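Local coordinates for TetR-like transcriptional regulator (Rhodococcus, PDB 3F1B), which probably binds DNA at cis-regulatory sites and regulates transcription, as do other TetR-family regulators, at residues S128-D131 against R132-L136; G70-F73 against V74-L77; E60-A63 against A64-R68. All coordinates share one frame; numbering follows the deposited sequence.

Interaction 1 (S128-D131 against R132-L136); sequences SSRD and RLIEL. With SO4 (sulfate ion), chain B.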
ATOM      1  N   SER A 128       9.155  -5.031  -6.906  1.00 69.67           N
ATOM      2  CA  SER A 128       9.626  -5.327  -8.248  1.00 66.89           C
ATOM      3  C   SER A 128       8.509  -5.954  -9.097  1.00 65.51           C
ATOM      4  O   SER A 128       8.392  -5.616 -10.275  1.00 65.81           O
ATOM      5  CB  SER A 128      10.905  -6.146  -8.241  1.00 66.97           C
ATOM      6  OG  SER A 128      12.039  -5.280  -8.233  1.00 66.60           O
ATOM      7  N   SER A 129       7.659  -6.804  -8.509  1.00 63.13           N
ATOM      8  CA  SER A 129       6.449  -7.269  -9.216  1.00 60.93           C
ATOM      9  C   SER A 129       5.531  -6.108  -9.543  1.00 59.58           C
ATOM     10  O   SER A 129       5.128  -5.949 -10.699  1.00 59.84           O
ATOM     11  CB  SER A 129       5.673  -8.321  -8.422  1.00 60.71           C
ATOM     12  OG  SER A 129       6.256  -9.604  -8.557  1.00 61.25           O
ATOM     13  N   ARG A 130       5.211  -5.295  -8.530  1.00 57.44           N
ATOM     14  CA  ARG A 130       4.391  -4.103  -8.705  1.00 55.84           C
ATOM     15  C   ARG A 130       4.908  -3.190  -9.783  1.00 55.46           C
ATOM     16  O   ARG A 130       4.136  -2.631 -10.562  1.00 55.26           O
ATOM     17  CB  ARG A 130       4.417  -3.285  -7.450  1.00 56.03           C
ATOM     18  CG  ARG A 130       3.330  -2.255  -7.390  1.00 54.04           C
ATOM     19  CD  ARG A 130       2.958  -2.175  -5.944  1.00 52.09           C
ATOM     20  NE  ARG A 130       2.143  -1.021  -5.656  1.00 54.13           N
ATOM     21  CZ  ARG A 130       2.516   0.239  -5.856  1.00 53.15           C
ATOM     22  NH1 ARG A 130       3.705   0.509  -6.385  1.00 51.25           N
ATOM     23  NH2 ARG A 130       1.687   1.221  -5.514  1.00 53.99           N
ATOM     24  N   ASP A 131       6.224  -3.002  -9.796  1.00 54.94           N
ATOM     25  CA  ASP A 131       6.833  -2.123 -10.758  1.00 54.71           C
ATOM     26  C   ASP A 131       6.770  -2.685 -12.146  1.00 52.94           C
ATOM     27  O   ASP A 131       6.519  -1.964 -13.092  1.00 52.86           O
ATOM     28  CB  ASP A 131       8.260  -1.880 -10.376  1.00 56.25           C
ATOM     29  CG  ASP A 131       8.375  -0.777  -9.391  1.00 61.31           C
ATOM     30  OD1 ASP A 131       8.798  -1.033  -8.239  1.00 64.93           O
ATOM     31  OD2 ASP A 131       7.986   0.354  -9.780  1.00 67.72           O
ATOM     32  N   ARG A 132       6.992  -3.981 -12.254  1.00 51.26           N
ATOM     33  CA  ARG A 132       6.854  -4.652 -13.500  1.00 50.41           C
ATOM     34  C   ARG A 132       5.402  -4.479 -13.956  1.00 50.14           C
ATOM     35  O   ARG A 132       5.163  -4.148 -15.120  1.00 50.51           O
ATOM     36  CB  ARG A 132       7.284  -6.127 -13.374  1.00 50.20           C
ATOM     37  CG  ARG A 132       7.086  -6.960 -14.656  1.00 50.53           C
ATOM     38  CD  ARG A 132       7.622  -6.239 -15.902  1.00 47.17           C
ATOM     39  NE  ARG A 132       7.354  -6.957 -17.146  1.00 47.85           N
ATOM     40  CZ  ARG A 132       7.798  -6.578 -18.351  1.00 50.31           C
ATOM     41  NH1 ARG A 132       8.508  -5.454 -18.514  1.00 47.61           N
ATOM     42  NH2 ARG A 132       7.516  -7.315 -19.417  1.00 49.90           N
ATOM     43  N   LEU A 133       4.441  -4.648 -13.049  1.00 50.50           N
ATOM     44  CA  LEU A 133       3.016  -4.472 -13.381  1.00 50.30           C
ATOM     45  C   LEU A 133       2.737  -3.050 -13.863  1.00 50.31           C
ATOM     46  O   LEU A 133       2.044  -2.862 -14.874  1.00 51.76           O
ATOM     47  CB  LEU A 133       2.108  -4.772 -12.189  1.00 50.24           C
ATOM     48  CG  LEU A 133       1.907  -6.210 -11.782  1.00 52.46           C
ATOM     49  CD1 LEU A 133       1.071  -6.338 -10.510  1.00 55.32           C
ATOM     50  CD2 LEU A 133       1.261  -6.978 -12.901  1.00 54.55           C
ATOM     51  N   ILE A 134       3.262  -2.046 -13.160  1.00 49.79           N
ATOM     52  CA  ILE A 134       3.163  -0.633 -13.622  1.00 48.73           C
ATOM     53  C   ILE A 134       3.731  -0.391 -15.048  1.00 49.25           C
ATOM     54  O   ILE A 134       3.104   0.281 -15.874  1.00 50.30           O
ATOM     55  CB  ILE A 134       3.797   0.328 -12.578  1.00 48.35           C
ATOM     56  CG1 ILE A 134       2.927   0.390 -11.340  1.00 46.18           C
ATOM     57  CG2 ILE A 134       4.010   1.758 -13.178  1.00 48.66           C
ATOM     58  CD1 ILE A 134       3.680   0.861 -10.083  1.00 47.68           C
ATOM     59  N   GLU A 135       4.918  -0.942 -15.322  1.00 49.64           N
ATOM     60  CA  GLU A 135       5.539  -0.973 -16.634  1.00 49.80           C
ATOM     61  C   GLU A 135       4.700  -1.677 -17.700  1.00 50.10           C
ATOM     62  O   GLU A 135       4.616  -1.230 -18.827  1.00 50.43           O
ATOM     63  CB  GLU A 135       6.892  -1.687 -16.497  1.00 50.28           C
ATOM     64  CG  GLU A 135       7.577  -2.049 -17.819  1.00 49.84           C
ATOM     65  CD  GLU A 135       8.974  -2.719 -17.644  1.00 52.81           C
ATOM     66  OE1 GLU A 135       9.867  -2.443 -18.476  1.00 53.41           O
ATOM     67  OE2 GLU A 135       9.186  -3.529 -16.705  1.00 52.50           O
ATOM     68  N   LEU A 136       4.100  -2.807 -17.360  1.00 51.19           N
ATOM     69  CA  LEU A 136       3.212  -3.476 -18.297  1.00 52.23           C
ATOM     70  C   LEU A 136       1.998  -2.595 -18.619  1.00 53.05           C
ATOM     71  O   LEU A 136       1.536  -2.560 -19.750  1.00 54.13           O
ATOM     72  CB  LEU A 136       2.738  -4.820 -17.735  1.00 52.15           C
ATOM     73  CG  LEU A 136       3.769  -5.952 -17.898  1.00 53.69           C
ATOM     74  CD1 LEU A 136       3.596  -7.111 -16.876  1.00 48.54           C
ATOM     75  CD2 LEU A 136       3.952  -6.469 -19.379  1.00 50.51           C
TER
HETATM   76  S   SO4 B 202       7.675  -5.744 -22.246  0.50 84.31           S
HETATM   77  O1  SO4 B 202       8.523  -4.898 -23.080  0.50 83.75           O
HETATM   78  O2  SO4 B 202       8.345  -7.034 -22.047  0.50 82.49           O
HETATM   79  O3  SO4 B 202       7.488  -5.061 -20.972  0.50 83.13           O
HETATM   80  O4  SO4 B 202       6.361  -5.930 -22.866  0.50 82.74           O
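Arg-130 and Ile-134, one turn apart on helix 126-143, make the closest side-chain contact between residues 128-131 and 132-136: CD1 of Ile-134 lies 3.7 Å from NH1 of Arg-130, obliquely to the guanidinium plane. The Ile-134 branch that reaches there, CG1, stands anti to its own carbonyl carbon (chi1 -70°), which turns CD1 back along the preceding turn. Beneath the side chains the backbone is regular alpha-helix. The amide of Ile-134 bonds to O of Arg-130 at 2.8 Å, and the nearly straight bond from N of Glu-135 to O of Asp-131 (172° at the hydrogen) follows it.

On the 132-136 side, NH1 of Arg-132 forms a salt bridge with OE2 of Glu-135 at 2.7 Å. The oxygen lies almost within the guanidinium plane, whereas the nitrogen stands above the carboxylate plane. The same guanidinium holds a sulfate, probably from the crystallisation liquor: NH2 reaches O2 at 2.8 Å in a well-directed bond, while the bonds of NH1 and NH2 to O3 are weak.

Further out, NE of Arg-130 is paired with Glu-166, and Ile-134 packs on Ala-158, Ile-159 and Val-162 of helix 153-173. Here the C-terminal TetR-like domain meets the second subunit: Asp-131 directs OD2 to Arg-171 of that subunit, whose Tyr-113 packs on Arg-130.

The charges thus divide by direction: Arg-130 is tied to a carboxylate within the chain, Asp-131 carries a salt bridge across the dimer, and Arg-132, between Glu-135 and the sulfate, is likely to have its positive charge well compensated.

Interaction 2 (G70-F73 against V74-L77); sequences GLRF and VEAL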
ATOM      1  N   GLY A  70       1.503 -15.183  -4.815  1.00 41.45           N
ATOM      2  CA  GLY A  70       1.985 -14.401  -5.975  1.00 41.63           C
ATOM      3  C   GLY A  70       1.720 -15.106  -7.301  1.00 41.95           C
ATOM      4  O   GLY A  70       1.337 -14.483  -8.277  1.00 41.74           O
ATOM      5  N   LEU A  71       1.925 -16.418  -7.317  1.00 42.21           N
ATOM      6  CA  LEU A  71       1.666 -17.228  -8.487  1.00 43.18           C
ATOM      7  C   LEU A  71       0.198 -17.222  -8.866  1.00 43.20           C
ATOM      8  O   LEU A  71      -0.112 -17.145 -10.052  1.00 44.19           O
ATOM      9  CB  LEU A  71       2.082 -18.673  -8.246  1.00 42.56           C
ATOM     10  CG  LEU A  71       3.373 -19.203  -8.819  1.00 45.28           C
ATOM     11  CD1 LEU A  71       3.850 -20.448  -7.980  1.00 44.49           C
ATOM     12  CD2 LEU A  71       3.136 -19.546 -10.273  1.00 45.12           C
ATOM     13  N   ARG A  72      -0.708 -17.339  -7.890  1.00 43.24           N
ATOM     14  CA  ARG A  72      -2.122 -17.441  -8.244  1.00 43.99           C
ATOM     15  C   ARG A  72      -2.499 -16.084  -8.773  1.00 43.68           C
ATOM     16  O   ARG A  72      -3.344 -15.958  -9.662  1.00 43.03           O
ATOM     17  CB  ARG A  72      -3.015 -17.827  -7.070  1.00 43.89           C
ATOM     18  CG  ARG A  72      -2.602 -19.097  -6.441  1.00 47.51           C
ATOM     19  CD  ARG A  72      -3.051 -19.120  -4.997  1.00 51.38           C
ATOM     20  NE  ARG A  72      -3.137 -20.494  -4.523  1.00 56.86           N
ATOM     21  CZ  ARG A  72      -3.714 -20.863  -3.380  1.00 59.82           C
ATOM     22  NH1 ARG A  72      -3.735 -22.155  -3.068  1.00 60.95           N
ATOM     23  NH2 ARG A  72      -4.258 -19.955  -2.549  1.00 58.75           N
ATOM     24  N   PHE A  73      -1.828 -15.069  -8.248  1.00 43.48           N
ATOM     25  CA  PHE A  73      -2.149 -13.740  -8.665  1.00 44.39           C
ATOM     26  C   PHE A  73      -1.818 -13.510 -10.143  1.00 44.19           C
ATOM     27  O   PHE A  73      -2.688 -13.080 -10.899  1.00 43.99           O
ATOM     28  CB  PHE A  73      -1.526 -12.716  -7.734  1.00 44.19           C
ATOM     29  CG  PHE A  73      -1.769 -11.323  -8.139  1.00 45.56           C
ATOM     30  CD1 PHE A  73      -2.943 -10.674  -7.752  1.00 47.69           C
ATOM     31  CD2 PHE A  73      -0.805 -10.620  -8.885  1.00 46.83           C
ATOM     32  CE1 PHE A  73      -3.180  -9.318  -8.134  1.00 48.93           C
ATOM     33  CE2 PHE A  73      -1.026  -9.278  -9.268  1.00 49.09           C
ATOM     34  CZ  PHE A  73      -2.226  -8.627  -8.896  1.00 47.58           C
ATOM     35  N   VAL A  74      -0.606 -13.852 -10.568  1.00 44.08           N
ATOM     36  CA  VAL A  74      -0.265 -13.609 -11.952  1.00 44.59           C
ATOM     37  C   VAL A  74      -1.017 -14.543 -12.902  1.00 44.80           C
ATOM     38  O   VAL A  74      -1.407 -14.132 -13.969  1.00 44.48           O
ATOM     39  CB  VAL A  74       1.256 -13.606 -12.199  1.00 44.96           C
ATOM     40  CG1 VAL A  74       1.967 -12.874 -11.064  1.00 43.84           C
ATOM     41  CG2 VAL A  74       1.789 -14.996 -12.405  1.00 45.30           C
ATOM     42  N   GLU A  75      -1.257 -15.779 -12.487  1.00 45.77           N
ATOM     43  CA  GLU A  75      -2.115 -16.694 -13.246  1.00 47.59           C
ATOM     44  C   GLU A  75      -3.486 -16.083 -13.521  1.00 47.48           C
ATOM     45  O   GLU A  75      -4.023 -16.196 -14.614  1.00 48.63           O
ATOM     46  CB  GLU A  75      -2.270 -18.025 -12.518  1.00 47.64           C
ATOM     47  CG  GLU A  75      -0.935 -18.572 -12.057  1.00 52.70           C
ATOM     48  CD  GLU A  75      -1.040 -19.916 -11.330  1.00 59.17           C
ATOM     49  OE1 GLU A  75      -1.801 -20.030 -10.333  1.00 62.27           O
ATOM     50  OE2 GLU A  75      -0.338 -20.867 -11.749  1.00 60.83           O
ATOM     51  N   ALA A  76      -4.037 -15.410 -12.534  1.00 47.39           N
ATOM     52  CA  ALA A  76      -5.302 -14.714 -12.705  1.00 47.73           C
ATOM     53  C   ALA A  76      -5.279 -13.613 -13.782  1.00 48.10           C
ATOM     54  O   ALA A  76      -6.312 -13.313 -14.364  1.00 49.23           O
ATOM     55  CB  ALA A  76      -5.786 -14.162 -11.344  1.00 46.59           C
ATOM     56  N   LEU A  77      -4.116 -13.013 -14.024  1.00 48.60           N
ATOM     57  CA  LEU A  77      -3.921 -12.045 -15.089  1.00 48.64           C
ATOM     58  C   LEU A  77      -3.751 -12.730 -16.441  1.00 49.61           C
ATOM     59  O   LEU A  77      -4.002 -12.123 -17.483  1.00 51.46           O
ATOM     60  CB  LEU A  77      -2.690 -11.213 -14.800  1.00 48.21           C
ATOM     61  CG  LEU A  77      -2.829 -10.052 -13.795  1.00 49.29           C
ATOM     62  CD1 LEU A  77      -3.798 -10.319 -12.674  1.00 49.09           C
ATOM     63  CD2 LEU A  77      -1.494  -9.642 -13.241  1.00 47.52           C
TER
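Phe-73 meets Val-74 and Leu-77 on the last turns of helix 58-77, and its side chain can be followed outward atom by atom. CB lies 3.2 Å from the amide N of Val-74, a closeness set by the chain connection. CG stands anti to the backbone N of Phe-73 (chi1 178°), beside the carbonyl carbon, which swings the ring outward, nearly square to the helix axis, where Leu-77 of the next turn reaches it. CD2 then comes within 4.2 Å of CG1 of Val-74, the two side chains crossing at about a right angle. Farther out, CE2 of Phe-73 meets CD2 of Leu-77 at 4.0 Å, and CD1 of Leu-77 lies over one face of the ring. These are apolar contacts without a directional bond.

The backbone below is helical but uneven. Val-74 N donates to O of Gly-70 at 3.1 Å and Ala-76 N to O of Arg-72 at 3.0 Å, whereas the bond from Leu-77 N to O of Phe-73 is weak, at 3.4 Å with 138° at the hydrogen. Arg-72 and Glu-75, although opposite in charge, do not pair: NE of Arg-72 is 6.0 Å from OE1 of Glu-75, and the guanidinium is instead salt-bridged to Glu-69.

The end of helix 58-77 packs here into an all-helical bundle with three other helices. Phe-98 of helix 87-104 brings its ring to Phe-73 with the planes at about 80°, and Phe-101 of the same helix touches Ala-76. Trp-109 and Leu-112 of helix 106-115 also pack on Phe-73, while Leu-133 of helix 126-143 touches both Phe-73 and Leu-77.

Interaction 3 (E60-A63 against A64-R68); sequences ELFA and ACIQR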
ATOM      1  N   GLU A  60      10.814 -17.847   6.257  1.00 47.90           N
ATOM      2  CA  GLU A  60      10.957 -18.811   5.184  1.00 46.75           C
ATOM      3  C   GLU A  60       9.584 -19.358   4.742  1.00 45.65           C
ATOM      4  O   GLU A  60       9.306 -19.489   3.545  1.00 46.33           O
ATOM      5  CB  GLU A  60      11.869 -19.946   5.631  1.00 47.18           C
ATOM      6  CG  GLU A  60      12.129 -21.014   4.571  1.00 50.22           C
ATOM      7  CD  GLU A  60      13.367 -20.730   3.748  1.00 54.92           C
ATOM      8  OE1 GLU A  60      14.472 -20.893   4.312  1.00 58.00           O
ATOM      9  OE2 GLU A  60      13.258 -20.349   2.550  1.00 58.00           O
ATOM     10  N   LEU A  61       8.727 -19.643   5.716  1.00 43.79           N
ATOM     11  CA  LEU A  61       7.351 -20.020   5.470  1.00 42.72           C
ATOM     12  C   LEU A  61       6.587 -18.870   4.822  1.00 42.53           C
ATOM     13  O   LEU A  61       5.761 -19.061   3.925  1.00 41.77           O
ATOM     14  CB  LEU A  61       6.683 -20.382   6.798  1.00 42.09           C
ATOM     15  CG  LEU A  61       5.575 -21.431   6.730  1.00 42.25           C
ATOM     16  CD1 LEU A  61       4.746 -21.448   7.993  1.00 40.13           C
ATOM     17  CD2 LEU A  61       4.706 -21.285   5.501  1.00 38.79           C
ATOM     18  N   PHE A  62       6.883 -17.661   5.301  1.00 42.69           N
ATOM     19  CA  PHE A  62       6.275 -16.446   4.793  1.00 41.79           C
ATOM     20  C   PHE A  62       6.657 -16.223   3.360  1.00 41.09           C
ATOM     21  O   PHE A  62       5.842 -15.802   2.589  1.00 42.00           O
ATOM     22  CB  PHE A  62       6.699 -15.209   5.585  1.00 41.83           C
ATOM     23  CG  PHE A  62       5.953 -13.997   5.175  1.00 41.79           C
ATOM     24  CD1 PHE A  62       4.596 -13.876   5.468  1.00 43.52           C
ATOM     25  CD2 PHE A  62       6.559 -13.012   4.443  1.00 43.45           C
ATOM     26  CE1 PHE A  62       3.861 -12.764   5.077  1.00 43.59           C
ATOM     27  CE2 PHE A  62       5.838 -11.877   4.044  1.00 45.52           C
ATOM     28  CZ  PHE A  62       4.479 -11.756   4.362  1.00 46.63           C
ATOM     29  N   ALA A  63       7.897 -16.489   3.001  1.00 39.96           N
ATOM     30  CA  ALA A  63       8.284 -16.374   1.601  1.00 39.19           C
ATOM     31  C   ALA A  63       7.625 -17.499   0.749  1.00 38.54           C
ATOM     32  O   ALA A  63       7.242 -17.259  -0.394  1.00 38.24           O
ATOM     33  CB  ALA A  63       9.824 -16.419   1.485  1.00 38.61           C
ATOM     34  N   ALA A  64       7.498 -18.724   1.283  1.00 38.10           N
ATOM     35  CA  ALA A  64       6.858 -19.813   0.477  1.00 38.31           C
ATOM     36  C   ALA A  64       5.403 -19.426   0.172  1.00 38.53           C
ATOM     37  O   ALA A  64       4.945 -19.395  -0.953  1.00 37.88           O
ATOM     38  CB  ALA A  64       6.916 -21.139   1.193  1.00 36.21           C
ATOM     39  N   CYS A  65       4.714 -19.065   1.223  1.00 40.02           N
ATOM     40  CA  CYS A  65       3.391 -18.508   1.130  1.00 42.43           C
ATOM     41  C   CYS A  65       3.316 -17.338   0.167  1.00 42.36           C
ATOM     42  O   CYS A  65       2.405 -17.267  -0.666  1.00 42.38           O
ATOM     43  CB  CYS A  65       2.993 -18.048   2.525  1.00 42.75           C
ATOM     44  SG  CYS A  65       1.268 -18.121   2.720  1.00 50.36           S
ATOM     45  N   ILE A  66       4.278 -16.423   0.251  1.00 42.57           N
ATOM     46  CA  ILE A  66       4.263 -15.273  -0.635  1.00 43.56           C
ATOM     47  C   ILE A  66       4.480 -15.717  -2.077  1.00 43.91           C
ATOM     48  O   ILE A  66       3.806 -15.261  -2.995  1.00 43.62           O
ATOM     49  CB  ILE A  66       5.304 -14.161  -0.207  1.00 43.98           C
ATOM     50  CG1 ILE A  66       4.767 -13.398   0.999  1.00 44.64           C
ATOM     51  CG2 ILE A  66       5.625 -13.188  -1.361  1.00 41.28           C
ATOM     52  CD1 ILE A  66       3.996 -12.167   0.651  1.00 47.22           C
ATOM     53  N   GLN A  67       5.443 -16.592  -2.270  1.00 44.57           N
ATOM     54  CA  GLN A  67       5.667 -17.194  -3.579  1.00 45.74           C
ATOM     55  C   GLN A  67       4.373 -17.806  -4.180  1.00 45.13           C
ATOM     56  O   GLN A  67       4.041 -17.515  -5.328  1.00 45.94           O
ATOM     57  CB  GLN A  67       6.735 -18.275  -3.419  1.00 46.73           C
ATOM     58  CG  GLN A  67       8.139 -17.754  -3.563  1.00 50.89           C
ATOM     59  CD  GLN A  67       8.511 -17.575  -5.039  1.00 54.57           C
ATOM     60  OE1 GLN A  67       8.976 -16.510  -5.445  1.00 55.68           O
ATOM     61  NE2 GLN A  67       8.288 -18.618  -5.842  1.00 54.23           N
ATOM     62  N   ARG A  68       3.669 -18.651  -3.409  1.00 43.76           N
ATOM     63  CA  ARG A  68       2.486 -19.331  -3.869  1.00 42.72           C
ATOM     64  C   ARG A  68       1.308 -18.381  -4.168  1.00 43.52           C
ATOM     65  O   ARG A  68       0.695 -18.470  -5.243  1.00 44.66           O
ATOM     66  CB  ARG A  68       2.037 -20.405  -2.879  1.00 42.14           C
ATOM     67  CG  ARG A  68       0.941 -21.304  -3.510  1.00 42.53           C
ATOM     68  CD  ARG A  68       0.382 -22.362  -2.592  1.00 41.80           C
ATOM     69  NE  ARG A  68      -0.490 -21.716  -1.630  1.00 41.10           N
ATOM     70  CZ  ARG A  68      -1.346 -22.334  -0.821  1.00 42.27           C
ATOM     71  NH1 ARG A  68      -1.492 -23.685  -0.829  1.00 39.30           N
ATOM     72  NH2 ARG A  68      -2.078 -21.573  -0.003  1.00 37.60           N
TER
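Helix 58-77 follows the predicted helix-turn-helix motif of residues 36-55, and in its first half Phe-62 and Ile-66 form a CH-pi contact one turn apart. CG1 of Ile-66 sits over one face of the Phe-62 ring, 3.8 Å from the centroid and 22° off the normal, so it is displaced somewhat toward the rim. The approach is closest at CE2 of Phe-62, 3.6 Å from CG1 of Ile-66, and CD1 of Ile-66 continues the contact to CZ of Phe-62 at 3.8 Å. Both torsions contribute: CG of Phe-62 is anti to its backbone N (chi1 -173°), which sets the ring out from the helix, while CG1 of Ile-66, beside its own N, leans back over its face.

The backbone confirms an unbroken alpha-helix. Cys-65 N donates to O of Leu-61 at 2.9 Å, Ile-66 N to O of Phe-62 at 2.9 Å and Gln-67 N to O of Ala-63 at 2.7 Å.

Phe-27 and Phe-32 meet the Phe-62 ring edge-to-face, and Val-111 of helix 106-115 packs on both Phe-62 and Ile-66. Replacing Phe-62 by an alanine would probably leave CG1 and CD1 of Ile-66 without the ring face they rest on and the rings of Phe-27 and Phe-32 without their partner. On other sides, Leu-61 touches Met-37 and Ile-40 of helix 37-43, while from helix 12-30 Leu-20 touches Ala-64 and Val-24 touches Cys-65. The contact therefore joins helix 12-30 and helix 37-43, part of the predicted DNA-binding region, to helix 106-115.

Interactions 2 and 3 occupy successive stretches of helix 58-77, their centres about 14 Å apart; their segments nearly adjoin in sequence and make no other touch. Interaction 1, on helix 126-143, meets interaction 2: CD1 of Leu-133 packs 3.8 Å from CE2 of Phe-73, and CD2 of Leu-133 lies 3.8 Å from CD2 of Leu-77. Interactions 1 and 3 do not touch, with nearest atoms about 8 Å and centres about 20 Å apart. Helix 58-77 thus runs from near the predicted DNA-binding motif, at interaction 3, to the helices around interaction 2. Only interaction 1 touches the second subunit; its sulfate, at Arg-132, probably came from the crystallisation liquor and marks no established site.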